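Local coordinates for protein arabinogalactan endo-1,4-beta-galactosidase (Ignisphaera aggregans, PDB 7OSK) that probably hydrolyses beta-1,4-galactan within the chain, as an arabinogalactan endo-beta-1,4-galactosidase, and carries a calcium ion in its family 53 catalytic domain, at residues A[356-361]-A[371-376]; A[294-299]-A[320-325]; A[303-308]-A[366-371]. All blocks are in the same frame, centred on the assembly; numbering follows the deposited sequence.

Interaction 1: residues A[356-361]-A[371-376]; sequences WIPYPG and PWENQA. With CA (calcium ion), chain C.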
# COMPACT_ATOMS: atom_id res chain seq x y z
N TRP A 356 -4.34 -0.76 11.41
CA TRP A 356 -5.56 0.04 11.54
C TRP A 356 -6.47 -0.54 12.63
O TRP A 356 -7.51 -1.13 12.34
CB TRP A 356 -6.29 0.12 10.20
CG TRP A 356 -7.16 1.33 10.06
CD1 TRP A 356 -7.45 2.25 11.03
CD2 TRP A 356 -7.84 1.77 8.88
NE1 TRP A 356 -8.27 3.23 10.52
CE2 TRP A 356 -8.53 2.95 9.21
CE3 TRP A 356 -7.94 1.27 7.58
CZ2 TRP A 356 -9.30 3.65 8.28
CZ3 TRP A 356 -8.71 1.96 6.66
CH2 TRP A 356 -9.38 3.13 7.01
N ILE A 357 -6.06 -0.36 13.88
CA ILE A 357 -6.83 -0.83 15.02
C ILE A 357 -7.96 0.15 15.34
O ILE A 357 -7.87 1.33 15.00
CB ILE A 357 -5.93 -1.02 16.26
CG1 ILE A 357 -5.26 0.30 16.65
CG2 ILE A 357 -4.87 -2.08 15.99
CD1 ILE A 357 -4.71 0.30 18.06
N PRO A 358 -9.03 -0.33 16.00
CA PRO A 358 -10.13 0.58 16.32
C PRO A 358 -9.75 1.55 17.43
O PRO A 358 -9.33 1.11 18.50
CB PRO A 358 -11.24 -0.37 16.77
CG PRO A 358 -10.53 -1.54 17.32
CD PRO A 358 -9.28 -1.70 16.50
N TYR A 359 -9.90 2.84 17.17
CA TYR A 359 -9.62 3.86 18.17
C TYR A 359 -10.44 5.11 17.89
O TYR A 359 -10.59 5.50 16.74
CB TYR A 359 -8.13 4.20 18.19
CG TYR A 359 -7.67 4.80 19.50
CD1 TYR A 359 -7.22 4.00 20.54
CD2 TYR A 359 -7.69 6.18 19.71
CE1 TYR A 359 -6.80 4.54 21.74
CE2 TYR A 359 -7.28 6.73 20.91
CZ TYR A 359 -6.83 5.90 21.92
OH TYR A 359 -6.42 6.44 23.12
N PRO A 360 -10.99 5.74 18.95
CA PRO A 360 -11.72 6.99 18.75
C PRO A 360 -10.89 8.05 18.05
O PRO A 360 -9.82 8.42 18.54
CB PRO A 360 -12.08 7.42 20.17
CG PRO A 360 -12.13 6.16 20.94
CD PRO A 360 -11.07 5.28 20.35
N GLY A 361 -11.37 8.53 16.90
CA GLY A 361 -10.69 9.58 16.16
C GLY A 361 -9.87 9.06 15.00
O GLY A 361 -9.47 9.84 14.12
N PRO A 371 -13.76 0.86 9.17
CA PRO A 371 -14.39 -0.23 8.43
C PRO A 371 -13.45 -1.40 8.13
O PRO A 371 -13.78 -2.23 7.28
CB PRO A 371 -14.82 0.46 7.14
CG PRO A 371 -13.69 1.41 6.88
CD PRO A 371 -13.16 1.84 8.25
N TRP A 372 -12.31 -1.46 8.81
CA TRP A 372 -11.23 -2.36 8.41
C TRP A 372 -10.59 -3.13 9.57
O TRP A 372 -9.70 -3.96 9.35
CB TRP A 372 -10.15 -1.54 7.69
CG TRP A 372 -9.25 -2.34 6.80
CD1 TRP A 372 -8.02 -2.83 7.12
CD2 TRP A 372 -9.51 -2.75 5.46
NE1 TRP A 372 -7.49 -3.51 6.05
CE2 TRP A 372 -8.39 -3.48 5.01
CE3 TRP A 372 -10.59 -2.56 4.58
CZ2 TRP A 372 -8.32 -4.02 3.74
CZ3 TRP A 372 -10.51 -3.11 3.31
CH2 TRP A 372 -9.38 -3.83 2.90
N GLU A 373 -11.05 -2.88 10.80
CA GLU A 373 -10.35 -3.39 11.97
C GLU A 373 -10.34 -4.92 12.04
O GLU A 373 -9.47 -5.51 12.67
CB GLU A 373 -10.95 -2.82 13.27
CG GLU A 373 -12.30 -3.40 13.71
CD GLU A 373 -13.50 -2.57 13.29
OE1 GLU A 373 -13.35 -1.63 12.47
OE2 GLU A 373 -14.60 -2.86 13.79
N ASN A 374 -11.31 -5.56 11.38
CA ASN A 374 -11.36 -7.01 11.34
C ASN A 374 -10.45 -7.57 10.24
O ASN A 374 -10.44 -8.77 9.99
CB ASN A 374 -12.79 -7.51 11.14
CG ASN A 374 -13.37 -7.12 9.79
OD1 ASN A 374 -13.11 -6.04 9.28
ND2 ASN A 374 -14.19 -8.01 9.22
N GLN A 375 -9.71 -6.68 9.58
CA GLN A 375 -8.74 -7.07 8.56
C GLN A 375 -7.32 -6.63 8.93
O GLN A 375 -6.39 -6.82 8.16
CB GLN A 375 -9.11 -6.48 7.20
CG GLN A 375 -10.32 -7.11 6.55
CD GLN A 375 -10.45 -6.72 5.09
OE1 GLN A 375 -11.49 -6.22 4.67
NE2 GLN A 375 -9.40 -6.96 4.32
N ALA A 376 -7.17 -6.03 10.11
CA ALA A 376 -5.85 -5.65 10.59
C ALA A 376 -5.11 -6.88 11.10
O ALA A 376 -5.70 -7.96 11.21
CB ALA A 376 -5.96 -4.60 11.69
CA CA C . -15.71 -1.29 12.50
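The CA atoms of W356 and A376, 5.8 Å apart, are the nearest pair across the contact, and the two irregular runs share no hydrogen bond. The indole of W356 brings CE3 to 3.6 Å from CB of W372. Its CH2 lies 4.2 Å from CD of P371. Chi1 (-155°) puts CG of W356 anti to the backbone N, and the indole continues from there to both residues. The two indole planes are 29° apart but slid past each other, with 5.7 Å between the centroids of the W356 six-membered and W372 five-membered rings. An alanine at W356 would probably open a gap beside CB of W372 and CD of P371, and leave A362 without its indole NE1 partner.

The W356 carbonyl O packs 3.6 Å from CA of E373 and accepts a hydrogen bond from ND2 of N370. CD of P358 touches CB of E373 at 3.8 Å. Beyond CB the E373 chain bends, and its carboxylate binds the calcium ion through OE1 at 2.4 Å and OE2 at 2.3 Å. S302 is a further partner of this group.

Both runs belong to the loop after strand 346-352, the eighth barrel strand. W372 bonds through NE1 to W352 in that strand, and I357 and Y359 pack on helix 59-65.

Interaction 2: residues A[294-299]-A[320-325]; sequences AYAWTL and YKASIQ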
# COMPACT_ATOMS: atom_id res chain seq x y z
N ALA A 294 -5.24 -7.86 1.77
CA ALA A 294 -5.71 -8.06 3.13
C ALA A 294 -6.79 -9.13 3.19
O ALA A 294 -7.37 -9.49 2.17
CB ALA A 294 -6.22 -6.76 3.72
N TYR A 295 -7.04 -9.62 4.40
CA TYR A 295 -8.14 -10.55 4.62
C TYR A 295 -8.64 -10.42 6.05
O TYR A 295 -7.99 -9.81 6.89
CB TYR A 295 -7.72 -11.99 4.34
CG TYR A 295 -8.87 -12.85 3.89
CD1 TYR A 295 -9.36 -12.76 2.59
CD2 TYR A 295 -9.47 -13.75 4.76
CE1 TYR A 295 -10.41 -13.54 2.17
CE2 TYR A 295 -10.53 -14.53 4.35
CZ TYR A 295 -11.00 -14.43 3.05
OH TYR A 295 -12.05 -15.20 2.62
N ALA A 296 -9.81 -11.01 6.31
CA ALA A 296 -10.45 -10.88 7.61
C ALA A 296 -10.00 -11.98 8.57
O ALA A 296 -10.05 -13.16 8.25
CB ALA A 296 -11.96 -10.91 7.45
N TRP A 297 -9.56 -11.57 9.76
CA TRP A 297 -9.25 -12.51 10.84
C TRP A 297 -10.49 -12.76 11.68
O TRP A 297 -10.50 -13.64 12.55
CB TRP A 297 -8.10 -11.98 11.71
CG TRP A 297 -8.38 -10.65 12.36
CD1 TRP A 297 -8.19 -9.41 11.81
CD2 TRP A 297 -8.90 -10.42 13.68
NE1 TRP A 297 -8.56 -8.43 12.71
CE2 TRP A 297 -9.00 -9.03 13.86
CE3 TRP A 297 -9.29 -11.27 14.72
CZ2 TRP A 297 -9.47 -8.46 15.04
CZ3 TRP A 297 -9.76 -10.70 15.89
CH2 TRP A 297 -9.84 -9.31 16.04
N THR A 298 -11.54 -11.99 11.42
CA THR A 298 -12.83 -12.16 12.10
C THR A 298 -13.92 -11.43 11.32
O THR A 298 -13.63 -10.69 10.39
CB THR A 298 -12.79 -11.63 13.55
OG1 THR A 298 -14.08 -11.80 14.15
CG2 THR A 298 -12.42 -10.16 13.58
N LEU A 299 -15.16 -11.63 11.73
CA LEU A 299 -16.30 -11.00 11.07
C LEU A 299 -16.98 -10.01 12.01
O LEU A 299 -17.85 -9.25 11.60
CB LEU A 299 -17.30 -12.07 10.60
CG LEU A 299 -17.88 -12.04 9.18
CD1 LEU A 299 -16.96 -11.40 8.15
CD2 LEU A 299 -18.22 -13.46 8.76
N TYR A 320 -10.86 -18.25 1.42
CA TYR A 320 -10.40 -18.52 2.78
C TYR A 320 -11.47 -18.11 3.77
O TYR A 320 -12.33 -17.28 3.47
CB TYR A 320 -9.09 -17.77 3.05
CG TYR A 320 -7.93 -18.30 2.24
CD1 TYR A 320 -7.81 -17.98 0.89
CD2 TYR A 320 -6.96 -19.12 2.80
CE1 TYR A 320 -6.76 -18.46 0.13
CE2 TYR A 320 -5.91 -19.60 2.05
CZ TYR A 320 -5.81 -19.27 0.72
OH TYR A 320 -4.77 -19.75 -0.04
N LYS A 321 -11.42 -18.71 4.96
CA LYS A 321 -12.42 -18.46 5.98
C LYS A 321 -11.93 -17.32 6.88
O LYS A 321 -10.73 -17.10 7.01
CB LYS A 321 -12.69 -19.75 6.77
CG LYS A 321 -12.01 -19.87 8.11
CD LYS A 321 -12.91 -19.30 9.21
CE LYS A 321 -13.58 -20.40 10.02
NZ LYS A 321 -15.05 -20.22 10.09
N ALA A 322 -12.87 -16.59 7.49
CA ALA A 322 -12.52 -15.39 8.25
C ALA A 322 -12.11 -15.70 9.68
O ALA A 322 -12.82 -15.36 10.63
CB ALA A 322 -13.69 -14.42 8.24
N SER A 323 -10.95 -16.34 9.84
CA SER A 323 -10.36 -16.57 11.15
C SER A 323 -8.91 -16.11 11.14
O SER A 323 -8.37 -15.77 10.09
CB SER A 323 -10.43 -18.05 11.54
OG SER A 323 -9.74 -18.85 10.60
N ILE A 324 -8.28 -16.11 12.31
CA ILE A 324 -6.89 -15.72 12.40
C ILE A 324 -6.04 -16.70 11.60
O ILE A 324 -5.08 -16.31 10.94
CB ILE A 324 -6.41 -15.67 13.87
CG1 ILE A 324 -7.30 -14.73 14.68
CG2 ILE A 324 -4.95 -15.23 13.93
CD1 ILE A 324 -6.90 -14.55 16.13
N GLN A 325 -6.40 -17.98 11.66
CA GLN A 325 -5.75 -19.00 10.85
C GLN A 325 -6.02 -18.78 9.37
O GLN A 325 -5.13 -18.90 8.53
CB GLN A 325 -6.22 -20.40 11.26
CG GLN A 325 -5.58 -21.54 10.49
CD GLN A 325 -4.11 -21.72 10.82
OE1 GLN A 325 -3.76 -22.25 11.87
NE2 GLN A 325 -3.24 -21.26 9.92
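A322 is the bump of this contact, set in a notch made by the bend of the chain from A296 to L299. Its CB lies 4.0 Å from CB of A296, and CD1 of L299 touches it more loosely at 4.5 Å. A322 is the centre of an inverse gamma turn, which presents this residue as a corner.

The backbones interlock closely without a clear hydrogen bond between them. CA-H...O contacts run both ways: A322 CA meets A296 O at 3.3 Å, and W297 CA meets S323 O at 3.5 Å with an angle of 162° at the hydrogen. S323 CA and T298 CA make similar contacts with W297 O and A322 O.

Two larger side chains flank the corner. The W297 indole runs alongside I324, pointing the same way, with CE3 4.0 Å from CG1 of I324. CB of W297 itself also touches this residue, 4.0 Å from CA of I324. T298 CG2 covers the centre of one face of this indole, and NE1 bonds to O of E373. On the other flank the Y295 ring turns its edge to the chain from Y320 to A322, with CE2 3.8 Å from CB of Y320.

The contact joins the loop after strand 287-293, the seventh barrel strand, to the start of helix 324-342. S323 is the N-cap of that helix, its OG bonding to N of G326. Helix 312-318 adds E315, which accepts from A322 N, and R312, which packs on L299.

Interaction 3: residues A[303-308]-A[366-371]; sequences DGHPNI and TGEGNP. With CA (calcium ion), chain C.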
# COMPACT_ATOMS: atom_id res chain seq x y z
N ASP A 303 -16.30 -0.97 16.84
CA ASP A 303 -16.62 0.43 17.09
C ASP A 303 -18.00 0.85 16.58
O ASP A 303 -18.34 2.03 16.56
CB ASP A 303 -15.55 1.33 16.46
CG ASP A 303 -15.33 1.05 14.98
OD1 ASP A 303 -16.13 0.32 14.37
OD2 ASP A 303 -14.34 1.58 14.43
N GLY A 304 -18.80 -0.13 16.16
CA GLY A 304 -20.15 0.14 15.70
C GLY A 304 -20.23 0.66 14.28
O GLY A 304 -21.32 0.87 13.75
N HIS A 305 -19.07 0.86 13.66
CA HIS A 305 -19.01 1.30 12.27
C HIS A 305 -18.85 0.09 11.35
O HIS A 305 -17.80 -0.55 11.36
CB HIS A 305 -17.85 2.28 12.06
CG HIS A 305 -17.76 2.81 10.66
ND1 HIS A 305 -18.35 4.00 10.27
CD2 HIS A 305 -17.16 2.32 9.55
CE1 HIS A 305 -18.11 4.21 8.99
NE2 HIS A 305 -17.39 3.20 8.53
N PRO A 306 -19.89 -0.22 10.55
CA PRO A 306 -19.88 -1.41 9.68
C PRO A 306 -18.62 -1.53 8.82
O PRO A 306 -18.16 -0.54 8.27
CB PRO A 306 -21.11 -1.23 8.81
CG PRO A 306 -22.03 -0.41 9.63
CD PRO A 306 -21.16 0.51 10.42
N ASN A 307 -18.10 -2.75 8.71
CA ASN A 307 -16.87 -2.99 7.96
C ASN A 307 -17.16 -3.41 6.52
O ASN A 307 -18.26 -3.86 6.20
CB ASN A 307 -16.03 -4.06 8.65
CG ASN A 307 -15.85 -3.80 10.13
OD1 ASN A 307 -15.29 -2.78 10.54
ND2 ASN A 307 -16.32 -4.73 10.96
N ILE A 308 -16.15 -3.26 5.67
CA ILE A 308 -16.23 -3.69 4.28
C ILE A 308 -16.33 -5.22 4.24
O ILE A 308 -17.12 -5.78 3.47
CB ILE A 308 -15.01 -3.19 3.49
CG1 ILE A 308 -15.20 -1.72 3.13
CG2 ILE A 308 -14.79 -4.01 2.22
CD1 ILE A 308 -13.92 -0.94 2.95
N THR A 366 -13.05 11.83 9.09
CA THR A 366 -13.33 12.66 10.25
C THR A 366 -14.79 12.51 10.65
O THR A 366 -15.70 12.77 9.85
CB THR A 366 -13.01 14.14 9.97
OG1 THR A 366 -11.60 14.30 9.78
CG2 THR A 366 -13.46 15.03 11.14
N GLY A 367 -15.01 12.08 11.89
CA GLY A 367 -16.36 11.92 12.42
C GLY A 367 -16.88 10.50 12.31
O GLY A 367 -17.73 10.09 13.10
N GLU A 368 -16.37 9.74 11.34
CA GLU A 368 -16.80 8.36 11.15
C GLU A 368 -15.76 7.39 11.71
O GLU A 368 -14.70 7.82 12.17
CB GLU A 368 -17.05 8.07 9.67
CG GLU A 368 -18.12 8.97 9.06
CD GLU A 368 -18.58 8.53 7.69
OE1 GLU A 368 -18.48 7.32 7.38
OE2 GLU A 368 -19.06 9.39 6.92
N GLY A 369 -16.07 6.10 11.67
CA GLY A 369 -15.27 5.09 12.33
C GLY A 369 -14.43 4.22 11.41
O GLY A 369 -14.13 4.60 10.28
N ASN A 370 -14.05 3.05 11.92
CA ASN A 370 -13.18 2.13 11.20
C ASN A 370 -13.97 1.03 10.49
O ASN A 370 -14.77 0.34 11.12
CB ASN A 370 -12.19 1.49 12.18
CG ASN A 370 -10.99 0.88 11.47
OD1 ASN A 370 -11.06 0.55 10.29
ND2 ASN A 370 -9.89 0.73 12.20
N PRO A 371 -13.76 0.86 9.17
CA PRO A 371 -14.39 -0.23 8.43
C PRO A 371 -13.45 -1.40 8.13
O PRO A 371 -13.78 -2.23 7.28
CB PRO A 371 -14.82 0.46 7.14
CG PRO A 371 -13.69 1.41 6.88
CD PRO A 371 -13.16 1.84 8.25
CA CA C . -15.71 -1.29 12.50
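D303, H305, N307 and N370 meet at one calcium ion. D303 OD1, H305 O and N307 OD1 each lie 2.5 Å from the metal. N370 gives its carbonyl O, at 2.3 Å. D301 and both carboxylate oxygens of E373 complete seven ligand atoms. The calcium charge probably offsets the repulsion between the three acidic side chains.

The next shell holds these ligands in place. The D303 oxygen that does not bind the metal, OD2, accepts from N370 N at 2.9 Å, with an N-H...O angle of 151°. The donor comes from the syn side, tilted out of the carboxylate plane. OD1 of D303 also accepts from H305 N at 3.1 Å, from above that plane, which closes an Asx turn.

In this (beta/alpha)8 barrel the ion ties the loop after the seventh strand to the loop after the eighth. The ligands D301, D303, H305 and N307 come at every second residue.

Further out, the H305 ring packs with one face over G369, whose CA lies 4.1 Å from the ring centroid. H305 and P371 lie side by side, pointing the same way. CB of P371 sits in the ring plane at the edge, 3.8 Å from CD2 of H305. Also at the ring edge, CE1 of H305 is 3.5 Å from OE1 of E368, an oxygen that accepts from W364 NE1. Farther along the segment, I308 N donates to P371 O at 3.0 Å, nearly straight at 160° and on a carbonyl lone pair. N370 OD1 accepts from W372 N.

In the fold
Interaction 1 is buried, while interactions 2 and 3 lie at the surface. Interaction 1 stays within the loop after the eighth barrel strand and is mainly aromatic and aliphatic packing. Interaction 3 joins that loop to the one after the seventh strand through metal bonds and hydrogen bonds. The two share P371 and the calcium ion. Interaction 2 starts from the same seventh-strand loop but reaches the start of helix 324-342, through CA-H...O contacts and packing that mixes alanines with larger side chains. N374 connects it to interaction 1, through its O to W297 N and its ND2 to T298 O. Interactions 2 and 3 adjoin only along the sequence.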